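PDB 3M1P: ribose 5-phosphate isomerase from Trypanosoma cruzi, which probably interconverts ribose 5-phosphate and ribulose 5-phosphate, and assembles from identical subunits. Local coordinates for residues G84-L89 against H102-I107. The protein carries 1 engineered substitution. Sequence-based numbering, arbitrary orientation.
Sequences GVRAAL and HNDANI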
ATOM      1  N   GLY A  84      -7.113  18.841  20.095  1.00 16.94           N
ATOM      2  CA  GLY A  84      -7.412  19.664  18.929  1.00 16.84           C
ATOM      3  C   GLY A  84      -6.777  19.107  17.670  1.00 16.63           C
ATOM      4  O   GLY A  84      -7.117  19.508  16.566  1.00 17.17           O
ATOM      5  N   VAL A  85      -5.852  18.170  17.832  1.00 16.35           N
ATOM      6  CA  VAL A  85      -5.155  17.599  16.690  1.00 15.78           C
ATOM      7  C   VAL A  85      -5.875  16.336  16.209  1.00 15.25           C
ATOM      8  O   VAL A  85      -6.324  15.503  17.018  1.00 14.99           O
ATOM      9  CB  VAL A  85      -3.668  17.333  17.012  1.00 15.56           C
ATOM     10  CG1 VAL A  85      -3.012  16.463  15.949  1.00 16.03           C
ATOM     11  CG2 VAL A  85      -2.922  18.644  17.151  1.00 15.44           C
ATOM     12  N   ARG A  86      -6.010  16.229  14.890  1.00 13.98           N
ATOM     13  CA  ARG A  86      -6.487  15.014  14.241  1.00 13.20           C
ATOM     14  C   ARG A  86      -5.451  14.654  13.187  1.00 12.39           C
ATOM     15  O   ARG A  86      -5.468  15.178  12.075  1.00 11.91           O
ATOM     16  CB  ARG A  86      -7.876  15.219  13.637  1.00 13.37           C
ATOM     17  CG  ARG A  86      -8.959  15.501  14.689  1.00 14.51           C
ATOM     18  CD  ARG A  86     -10.327  15.641  14.058  1.00 16.86           C
ATOM     19  NE  ARG A  86     -10.364  16.812  13.192  1.00 18.83           N
ATOM     20  CZ  ARG A  86     -10.433  18.067  13.630  1.00 19.19           C
ATOM     21  NH1 ARG A  86     -10.488  18.321  14.937  1.00 16.43           N
ATOM     22  NH2 ARG A  86     -10.443  19.069  12.755  1.00 17.22           N
ATOM     23  N   ALA A  87      -4.531  13.778  13.578  1.00 11.69           N
ATOM     24  CA  ALA A  87      -3.369  13.428  12.782  1.00 11.58           C
ATOM     25  C   ALA A  87      -3.580  12.073  12.132  1.00 11.58           C
ATOM     26  O   ALA A  87      -3.780  11.059  12.824  1.00 11.49           O
ATOM     27  CB  ALA A  87      -2.121  13.404  13.648  1.00 11.78           C
ATOM     28  N   ALA A  88      -3.533  12.078  10.803  1.00 10.92           N
ATOM     29  CA  ALA A  88      -3.838  10.907   9.991  1.00 11.15           C
ATOM     30  C   ALA A  88      -2.581  10.339   9.348  1.00 11.11           C
ATOM     31  O   ALA A  88      -1.929  11.018   8.527  1.00 11.22           O
ATOM     32  CB  ALA A  88      -4.860  11.269   8.926  1.00 10.03           C
ATOM     33  N   LEU A  89      -2.239   9.106   9.718  1.00 10.78           N
ATOM     34  CA  LEU A  89      -1.199   8.379   9.000  1.00 10.67           C
ATOM     35  C   LEU A  89      -1.757   7.855   7.669  1.00 11.29           C
ATOM     36  O   LEU A  89      -2.657   7.016   7.640  1.00 11.01           O
ATOM     37  CB  LEU A  89      -0.609   7.251   9.843  1.00 11.03           C
ATOM     38  CG  LEU A  89       0.432   6.336   9.163  1.00 10.38           C
ATOM     39  CD1 LEU A  89       1.642   7.108   8.621  1.00  9.81           C
ATOM     40  CD2 LEU A  89       0.863   5.273  10.145  1.00 10.63           C
ATOM     41  N   HIS A 102     -13.770  12.638   5.844  0.50 15.35           N
ATOM     42  CA  HIS A 102     -14.483  12.038   6.974  0.50 15.20           C
ATOM     43  C   HIS A 102     -13.997  12.545   8.331  0.50 14.70           C
ATOM     44  O   HIS A 102     -14.791  12.682   9.258  0.50 14.64           O
ATOM     45  CB  HIS A 102     -14.384  10.500   6.919  0.50 15.27           C
ATOM     46  CG  HIS A 102     -15.362   9.856   5.981  0.50 15.94           C
ATOM     47  ND1 HIS A 102     -15.551  10.285   4.683  0.50 17.26           N
ATOM     48  CD2 HIS A 102     -16.188   8.794   6.145  0.50 16.31           C
ATOM     49  CE1 HIS A 102     -16.468   9.533   4.097  0.50 16.89           C
ATOM     50  NE2 HIS A 102     -16.868   8.618   4.964  0.50 17.42           N
ATOM     51  N   ASN A 103     -12.699  12.808   8.452  1.00 14.24           N
ATOM     52  CA  ASN A 103     -12.098  13.103   9.756  1.00 13.98           C
ATOM     53  C   ASN A 103     -11.667  14.545   9.953  1.00 14.18           C
ATOM     54  O   ASN A 103     -11.190  14.897  11.037  1.00 13.24           O
ATOM     55  CB  ASN A 103     -10.918  12.169  10.017  1.00 13.54           C
ATOM     56  CG  ASN A 103     -11.273  10.706   9.763  1.00 13.64           C
ATOM     57  OD1 ASN A 103     -12.043  10.105  10.513  1.00 16.63           O
ATOM     58  ND2 ASN A 103     -10.749  10.152   8.697  1.00  8.98           N
ATOM     59  N   ASP A 104     -11.836  15.362   8.905  1.00 14.42           N
ATOM     60  CA  ASP A 104     -11.338  16.735   8.902  1.00 15.23           C
ATOM     61  C   ASP A 104      -9.938  16.776   9.536  1.00 15.14           C
ATOM     62  O   ASP A 104      -9.651  17.621  10.401  1.00 15.50           O
ATOM     63  CB  ASP A 104     -12.319  17.642   9.659  1.00 15.66           C
ATOM     64  CG  ASP A 104     -12.009  19.124   9.495  1.00 16.37           C
ATOM     65  OD1 ASP A 104     -11.303  19.489   8.533  1.00 15.33           O
ATOM     66  OD2 ASP A 104     -12.480  19.915  10.350  1.00 17.43           O
ATOM     67  N   ALA A 105      -9.083  15.844   9.116  1.00 14.19           N
ATOM     68  CA  ALA A 105      -7.740  15.729   9.669  1.00 14.39           C
ATOM     69  C   ALA A 105      -6.993  17.035   9.474  1.00 14.26           C
ATOM     70  O   ALA A 105      -7.110  17.659   8.426  1.00 15.12           O
ATOM     71  CB  ALA A 105      -6.974  14.568   9.007  1.00 13.92           C
ATOM     72  N   ASN A 106      -6.230  17.452  10.476  1.00 13.82           N
ATOM     73  CA  ASN A 106      -5.442  18.673  10.354  1.00 13.47           C
ATOM     74  C   ASN A 106      -3.944  18.404  10.299  1.00 12.65           C
ATOM     75  O   ASN A 106      -3.170  19.304  10.025  1.00 12.27           O
ATOM     76  CB  ASN A 106      -5.788  19.706  11.458  1.00 13.72           C
ATOM     77  CG  ASN A 106      -5.841  19.088  12.860  1.00 13.53           C
ATOM     78  OD1 ASN A 106      -5.125  18.129  13.156  1.00 13.09           O
ATOM     79  ND2 ASN A 106      -6.694  19.648  13.729  1.00 13.62           N
ATOM     80  N   ILE A 107      -3.540  17.163  10.549  1.00 12.22           N
ATOM     81  CA  ILE A 107      -2.143  16.773  10.332  1.00 11.83           C
ATOM     82  C   ILE A 107      -2.046  15.489   9.493  1.00 12.09           C
ATOM     83  O   ILE A 107      -2.696  14.499   9.796  1.00 12.19           O
ATOM     84  CB  ILE A 107      -1.349  16.613  11.672  1.00 11.89           C
ATOM     85  CG1 ILE A 107      -1.271  17.953  12.431  1.00 11.95           C
ATOM     86  CG2 ILE A 107       0.060  16.022  11.396  1.00 10.48           C
ATOM     87  CD1 ILE A 107      -0.488  17.933  13.734  1.00 11.66           C
TER
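The guanidinium of Arg86 has Asn106 ND2 over one face, 3.8 Å above its plane and offset toward the rim, while the carbonyl of Asp104 meets its edge and Asn103 O, near the same plane, takes a weak bond from NE. This is where a beta-alpha-beta crossover closes: strand 87-89, helix 93-101 and the returning strand 107-111 of the parallel sheet. Asp104 has positive phi, the first residue after the helix to leave helical angles, and Arg86 grips its O side-on with two nitrogens, NE and NH2 (2.9 Å from NH2), both on the same face of the carbonyl. A bend at chi3 (-65°) points the NE and NH2 side of the group at Asp104 O. Arg86 NH2 also forms a salt bridge to Asp104 OD2, whereas Asp104 OD1 holds a salt bridge to Arg100.

The Asn106 amide bonds the backbone of 84-86 at both ends: OD1 accepts from Arg86 N (2.7 Å), and ND2 donates to Gly84 O, which lies within 9° of the amide plane. Arg86 O receives Asn106 N and Ile107 N, the latter from above its carbonyl plane. Parallel pairing of Ala87 with Ile107 brings their CB atoms to 3.8 Å. Ala88 N donates almost straight to Ile107 O, at 2.8 Å and 170°.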